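Local atomic coordinates of uncharacterized protein Atu1735 (Agrobacterium tumefaciens, PDB entry 2PPX), a protein that is of unknown function but, as an XRE-family-like helix-turn-helix protein, probably binds DNA as a transcriptional regulator. Residues A[33-39]-A[60-64]; A[49-55]-A[77-81]. All blocks are in the same frame, centred on the assembly; numbering follows the deposited sequence.

Contact 1 of 2, residues A[33-39]-A[60-64]; sequences PRIKIIR and LRDWE. With SO4 (sulfate ion), chain B; SO4 (sulfate ion), chain C; SO4 (sulfate ion), chain F.
A bidentate salt bridge joins the two helices: R39 NE donates to E64 OE2 at 2.6 Å, almost linearly (178°), and R39 NH2 to E64 OE1 at 2.8 Å. R39 uses chi1 t, chi2 t and chi3 p; E64 chi1 m and chi2 t. Q46 of helix 46-53 also bonds E64 OE1, and R39 NH1 the L44 carbonyl in the preceding loop. R39 NH2 donates to O2 of a sulfate (chain B), probably from the crystallisation liquor, at 3.0 Å, R39 NH1 to its O3 at 3.1 Å. One water accepts from NZ of the extended K36 (2.6 Å) and donates to E64 O (2.9 Å); K36 NZ also donates to a sulfate (chain F). P33, at the N-cap position of helix 34-41, sets CG 3.3 Å from W63 O. Apolar I35 (chi1 and chi2 t) brings CD1 to 3.6 Å from W63 CE3, at the indole edge, and to 4.0 Å from L60 CG. The N-to-C directions of segments 34-39 and 60-64 make 107°, their axes approaching to 9.1 Å; K36 CA lies 5.5 Å from E64 CA. This buried Arg-Glu pair is consistent with the five-helix, lambda-repressor-like domain of the XRE family, where 434 repressor has a comparable pair.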
# COMPACT_ATOMS: atom_id res chain seq x y z
N PRO A 33 -4.09 11.21 -14.91
CA PRO A 33 -3.83 9.87 -14.40
C PRO A 33 -4.71 8.85 -15.14
O PRO A 33 -5.88 9.15 -15.45
CB PRO A 33 -4.24 9.97 -12.93
CG PRO A 33 -3.98 11.42 -12.59
CD PRO A 33 -4.49 12.13 -13.83
N ARG A 34 -4.15 7.67 -15.39
CA ARG A 34 -4.83 6.64 -16.16
C ARG A 34 -6.19 6.27 -15.58
O ARG A 34 -7.15 6.11 -16.33
CB ARG A 34 -3.95 5.39 -16.27
CG ARG A 34 -2.85 5.48 -17.32
CD ARG A 34 -2.32 4.08 -17.58
NE ARG A 34 -1.29 4.03 -18.61
CZ ARG A 34 -0.88 2.91 -19.21
NH1 ARG A 34 -1.42 1.74 -18.88
NH2 ARG A 34 0.06 2.96 -20.14
N ILE A 35 -6.28 6.18 -14.26
CA ILE A 35 -7.55 5.78 -13.61
C ILE A 35 -8.67 6.77 -13.96
O ILE A 35 -9.82 6.35 -14.12
CB ILE A 35 -7.46 5.56 -12.06
CG1 ILE A 35 -8.82 5.00 -11.51
CG2 ILE A 35 -6.93 6.84 -11.38
CD1 ILE A 35 -8.82 4.41 -10.07
N LYS A 36 -8.33 8.06 -14.03
CA LYS A 36 -9.31 9.11 -14.33
C LYS A 36 -9.78 9.02 -15.78
O LYS A 36 -10.98 9.17 -16.05
CB LYS A 36 -8.73 10.50 -14.06
CG LYS A 36 -9.73 11.62 -14.16
CD LYS A 36 -9.09 12.91 -13.68
CE LYS A 36 -10.00 14.07 -13.90
NZ LYS A 36 -9.37 15.33 -13.37
N ILE A 37 -8.84 8.78 -16.70
CA ILE A 37 -9.16 8.43 -18.10
C ILE A 37 -10.12 7.25 -18.24
O ILE A 37 -11.14 7.32 -18.93
CB ILE A 37 -7.89 8.17 -18.95
CG1 ILE A 37 -6.99 9.43 -18.90
CG2 ILE A 37 -8.27 7.85 -20.46
CD1 ILE A 37 -5.66 9.29 -19.64
N ILE A 38 -9.76 6.16 -17.57
CA ILE A 38 -10.54 4.94 -17.64
C ILE A 38 -11.94 5.19 -17.07
O ILE A 38 -12.91 4.85 -17.70
CB ILE A 38 -9.83 3.79 -16.83
CG1 ILE A 38 -8.52 3.36 -17.54
CG2 ILE A 38 -10.76 2.58 -16.69
CD1 ILE A 38 -7.60 2.57 -16.58
N ARG A 39 -12.01 5.79 -15.86
CA ARG A 39 -13.32 6.03 -15.24
C ARG A 39 -14.23 6.92 -16.09
O ARG A 39 -15.41 6.62 -16.29
CB ARG A 39 -13.14 6.67 -13.84
CG ARG A 39 -14.47 6.92 -13.13
CD ARG A 39 -14.26 7.58 -11.77
NE ARG A 39 -13.58 8.87 -11.81
CZ ARG A 39 -14.13 10.03 -12.15
NH1 ARG A 39 -15.41 10.09 -12.54
NH2 ARG A 39 -13.40 11.15 -12.12
N LEU A 60 -8.74 6.40 -4.63
CA LEU A 60 -9.13 6.72 -6.01
C LEU A 60 -8.91 8.23 -6.22
O LEU A 60 -8.29 8.64 -7.19
CB LEU A 60 -10.60 6.34 -6.28
CG LEU A 60 -11.18 6.58 -7.70
CD1 LEU A 60 -12.40 5.64 -7.95
CD2 LEU A 60 -11.66 8.01 -7.80
N ARG A 61 -9.43 9.04 -5.29
CA ARG A 61 -9.32 10.50 -5.40
C ARG A 61 -7.84 10.92 -5.35
O ARG A 61 -7.42 11.78 -6.13
CB ARG A 61 -10.15 11.20 -4.31
CG ARG A 61 -11.66 11.16 -4.65
CD ARG A 61 -12.51 11.51 -3.44
NE ARG A 61 -13.91 11.59 -3.85
CZ ARG A 61 -14.94 11.59 -3.01
NH1 ARG A 61 -14.74 11.48 -1.69
NH2 ARG A 61 -16.18 11.68 -3.49
N ASP A 62 -7.05 10.28 -4.48
CA ASP A 62 -5.61 10.61 -4.44
C ASP A 62 -4.96 10.33 -5.80
O ASP A 62 -4.16 11.14 -6.27
CB ASP A 62 -4.85 9.82 -3.39
CG ASP A 62 -5.07 10.33 -1.98
OD1 ASP A 62 -5.44 11.52 -1.77
OD2 ASP A 62 -4.79 9.51 -1.05
N TRP A 63 -5.27 9.18 -6.39
CA TRP A 63 -4.67 8.82 -7.67
C TRP A 63 -5.08 9.84 -8.77
O TRP A 63 -4.22 10.32 -9.54
CB TRP A 63 -5.01 7.39 -8.09
CG TRP A 63 -4.52 6.30 -7.18
CD1 TRP A 63 -3.59 6.42 -6.16
CD2 TRP A 63 -4.95 4.94 -7.16
NE1 TRP A 63 -3.43 5.21 -5.54
CE2 TRP A 63 -4.23 4.28 -6.15
CE3 TRP A 63 -5.86 4.21 -7.95
CZ2 TRP A 63 -4.41 2.92 -5.86
CZ3 TRP A 63 -6.02 2.85 -7.68
CH2 TRP A 63 -5.31 2.23 -6.63
N GLU A 64 -6.37 10.19 -8.79
CA GLU A 64 -6.90 11.12 -9.82
C GLU A 64 -6.36 12.54 -9.68
O GLU A 64 -6.17 13.24 -10.69
CB GLU A 64 -8.44 11.09 -9.82
CG GLU A 64 -8.99 9.77 -10.36
CD GLU A 64 -10.48 9.87 -10.73
OE1 GLU A 64 -11.10 10.95 -10.51
OE2 GLU A 64 -11.03 8.86 -11.21
S SO4 B . -16.16 13.66 -13.06
O1 SO4 B . -16.64 15.02 -12.94
O2 SO4 B . -14.76 13.71 -12.68
O3 SO4 B . -17.01 12.75 -12.31
O4 SO4 B . -16.24 13.15 -14.43
S SO4 C . -17.72 11.26 0.43
O1 SO4 C . -17.94 11.77 -0.93
O2 SO4 C . -18.44 9.99 0.60
O3 SO4 C . -16.30 11.02 0.68
O4 SO4 C . -18.18 12.24 1.40
S SO4 F . -10.71 18.12 -14.94
O1 SO4 F . -11.14 17.63 -13.63
O2 SO4 F . -10.19 19.48 -14.79
O3 SO4 F . -9.67 17.24 -15.48
O4 SO4 F . -11.86 18.15 -15.85
O HOH W 1 -8.45 15.09 -10.90

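Contact 2 of 2, residues A[49-55]-A[77-81]; sequences FSARYHI and YLKII. With SO4 (sulfate ion), chain G; SO4 (sulfate ion), chain E.
This is a buried, mainly apolar helix-helix contact in the domain core, where the C-terminal part of helix 46-53 and the turn after it meet helix 72-83. The helical segments 49-53 and 77-81 run nearly perpendicular, at 96°, with axes 13.0 Å apart, so large side chains span the gap; the closest CA pair is Y53-I81 at 8.1 Å. I81 (chi1 m, chi2 t) places CG2 over one face of the Y53 ring, 3.9 Å from its centroid and 14° off the normal, a CH-pi contact, with CD1 3.8 Å from Y53 CG. Y77, chi1 t, donates from OH to Y53 O at 2.7 Å, a polar link within the otherwise apolar contact. H54 leaves helical geometry with positive phi (57/45) and I55 turns extended (-113/119), S50 OG bonding to I55 O at 2.6 Å. I55 then packs inward, CG1 4.2 Å from Y77 CE2 and CD1 4.2 Å from L78 CD2. F49 (chi1 t) sets CZ 4.1 Å from I81 CG2. Around this core, F49 also packs on I35 and I38 of helix 34-41, I55 lies against L60 and W63 of helix 57-64, and Y53 OH bonds the P85 carbonyl at the start of helix 85-92.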
# COMPACT_ATOMS: atom_id res chain seq x y z
N PHE A 49 -17.34 3.99 -9.60
CA PHE A 49 -16.11 3.29 -9.97
C PHE A 49 -15.52 2.63 -8.73
O PHE A 49 -15.15 1.45 -8.76
CB PHE A 49 -15.10 4.26 -10.64
CG PHE A 49 -13.93 3.55 -11.34
CD1 PHE A 49 -12.80 3.19 -10.60
CD2 PHE A 49 -14.00 3.24 -12.69
CE1 PHE A 49 -11.73 2.53 -11.21
CE2 PHE A 49 -12.95 2.60 -13.33
CZ PHE A 49 -11.79 2.24 -12.57
N SER A 50 -15.46 3.38 -7.62
CA SER A 50 -15.02 2.86 -6.32
C SER A 50 -15.78 1.60 -5.89
O SER A 50 -15.16 0.59 -5.55
CB SER A 50 -15.07 3.95 -5.23
OG SER A 50 -14.84 3.41 -3.94
N ALA A 51 -17.11 1.63 -5.97
CA ALA A 51 -17.91 0.49 -5.55
C ALA A 51 -17.82 -0.68 -6.55
O ALA A 51 -17.71 -1.83 -6.15
CB ALA A 51 -19.39 0.88 -5.34
N ARG A 52 -17.84 -0.37 -7.84
CA ARG A 52 -17.80 -1.43 -8.86
C ARG A 52 -16.47 -2.21 -8.86
O ARG A 52 -16.45 -3.44 -9.02
CB ARG A 52 -18.08 -0.85 -10.24
CG ARG A 52 -18.26 -1.87 -11.32
CD ARG A 52 -18.77 -1.22 -12.59
NE ARG A 52 -20.14 -0.74 -12.40
CZ ARG A 52 -20.89 -0.21 -13.37
NH1 ARG A 52 -20.42 -0.09 -14.60
NH2 ARG A 52 -22.11 0.22 -13.09
N TYR A 53 -15.37 -1.49 -8.64
CA TYR A 53 -14.03 -2.08 -8.76
C TYR A 53 -13.26 -2.25 -7.45
O TYR A 53 -12.09 -2.64 -7.48
CB TYR A 53 -13.20 -1.32 -9.82
CG TYR A 53 -13.84 -1.45 -11.18
CD1 TYR A 53 -13.91 -2.70 -11.82
CD2 TYR A 53 -14.43 -0.35 -11.80
CE1 TYR A 53 -14.53 -2.84 -13.07
CE2 TYR A 53 -15.04 -0.47 -13.08
CZ TYR A 53 -15.10 -1.73 -13.68
OH TYR A 53 -15.70 -1.91 -14.88
N HIS A 54 -13.93 -2.00 -6.32
CA HIS A 54 -13.37 -2.21 -4.98
C HIS A 54 -12.08 -1.43 -4.73
O HIS A 54 -11.10 -1.97 -4.21
CB HIS A 54 -13.20 -3.71 -4.68
CG HIS A 54 -14.47 -4.50 -4.81
ND1 HIS A 54 -14.81 -5.51 -3.94
CD2 HIS A 54 -15.51 -4.38 -5.66
CE1 HIS A 54 -15.99 -6.01 -4.28
NE2 HIS A 54 -16.44 -5.34 -5.32
N ILE A 55 -12.09 -0.17 -5.14
CA ILE A 55 -10.97 0.73 -4.85
C ILE A 55 -11.50 1.79 -3.87
O ILE A 55 -12.44 2.51 -4.19
CB ILE A 55 -10.44 1.39 -6.11
CG1 ILE A 55 -9.89 0.30 -7.08
CG2 ILE A 55 -9.35 2.44 -5.78
CD1 ILE A 55 -9.74 0.79 -8.48
N TYR A 77 -3.98 -4.19 -12.08
CA TYR A 77 -5.44 -4.29 -11.94
C TYR A 77 -6.19 -3.28 -12.83
O TYR A 77 -7.17 -3.62 -13.47
CB TYR A 77 -5.81 -4.11 -10.45
CG TYR A 77 -7.30 -4.19 -10.17
CD1 TYR A 77 -8.11 -5.14 -10.81
CD2 TYR A 77 -7.89 -3.35 -9.23
CE1 TYR A 77 -9.46 -5.21 -10.55
CE2 TYR A 77 -9.24 -3.42 -8.95
CZ TYR A 77 -10.02 -4.34 -9.60
OH TYR A 77 -11.36 -4.39 -9.34
N LEU A 78 -5.73 -2.03 -12.84
CA LEU A 78 -6.28 -0.98 -13.69
C LEU A 78 -6.17 -1.30 -15.15
O LEU A 78 -7.07 -0.98 -15.93
CB LEU A 78 -5.58 0.37 -13.42
CG LEU A 78 -5.97 0.96 -12.07
CD1 LEU A 78 -5.13 2.16 -11.68
CD2 LEU A 78 -7.51 1.30 -12.03
N LYS A 79 -5.08 -1.94 -15.54
CA LYS A 79 -4.97 -2.42 -16.92
C LYS A 79 -6.03 -3.48 -17.26
O LYS A 79 -6.61 -3.48 -18.36
CB LYS A 79 -3.56 -2.91 -17.21
CG LYS A 79 -3.46 -3.58 -18.60
CD LYS A 79 -2.27 -3.05 -19.37
CE LYS A 79 -2.36 -3.45 -20.85
NZ LYS A 79 -1.06 -4.07 -21.23
N ILE A 80 -6.34 -4.38 -16.31
CA ILE A 80 -7.36 -5.40 -16.58
C ILE A 80 -8.72 -4.77 -16.69
O ILE A 80 -9.51 -5.15 -17.57
CB ILE A 80 -7.43 -6.50 -15.47
CG1 ILE A 80 -6.04 -7.07 -15.18
CG2 ILE A 80 -8.42 -7.59 -15.90
CD1 ILE A 80 -5.35 -7.61 -16.38
N ILE A 81 -9.01 -3.82 -15.81
CA ILE A 81 -10.28 -3.08 -15.87
C ILE A 81 -10.42 -2.43 -17.25
O ILE A 81 -11.44 -2.56 -17.92
CB ILE A 81 -10.36 -1.98 -14.76
CG1 ILE A 81 -10.40 -2.61 -13.36
CG2 ILE A 81 -11.58 -1.04 -15.00
CD1 ILE A 81 -10.24 -1.61 -12.23
S SO4 G . -23.42 0.97 -16.43
O1 SO4 G . -24.02 1.87 -15.45
O2 SO4 G . -22.02 1.31 -16.65
O3 SO4 G . -23.53 -0.42 -15.96
O4 SO4 G . -24.13 1.06 -17.71
S SO4 E . -13.64 -6.61 0.12
O1 SO4 E . -12.57 -7.45 -0.44
O2 SO4 E . -13.14 -5.91 1.30
O3 SO4 E . -14.13 -5.61 -0.83
O4 SO4 E . -14.75 -7.49 0.48

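Overall arrangement
Contacts 1 and 2 have centres about 10 Å apart and interleave in sequence: the segments follow in the order 33-39, 49-55, 60-64, 77-81, so those of the two contacts alternate along the chain. Together they tie four successive helices, 34-41, 46-53, 57-64 and 72-83, into one compact bundle. F49 takes part in three of the closest packing contacts between them, with CB 3.6 Å from R39 CD, CE1 3.6 Å from I35 CD1 and CD1 3.6 Å from L60 CD1; I38 CD1 also lies 3.6 Å from L78 O. Contact 1 joins helix 34-41 to helix 57-64, the probable recognition helix by family topology, while contact 2 packs helix 46-53, the other helix of the helix-turn-helix, against helix 72-83.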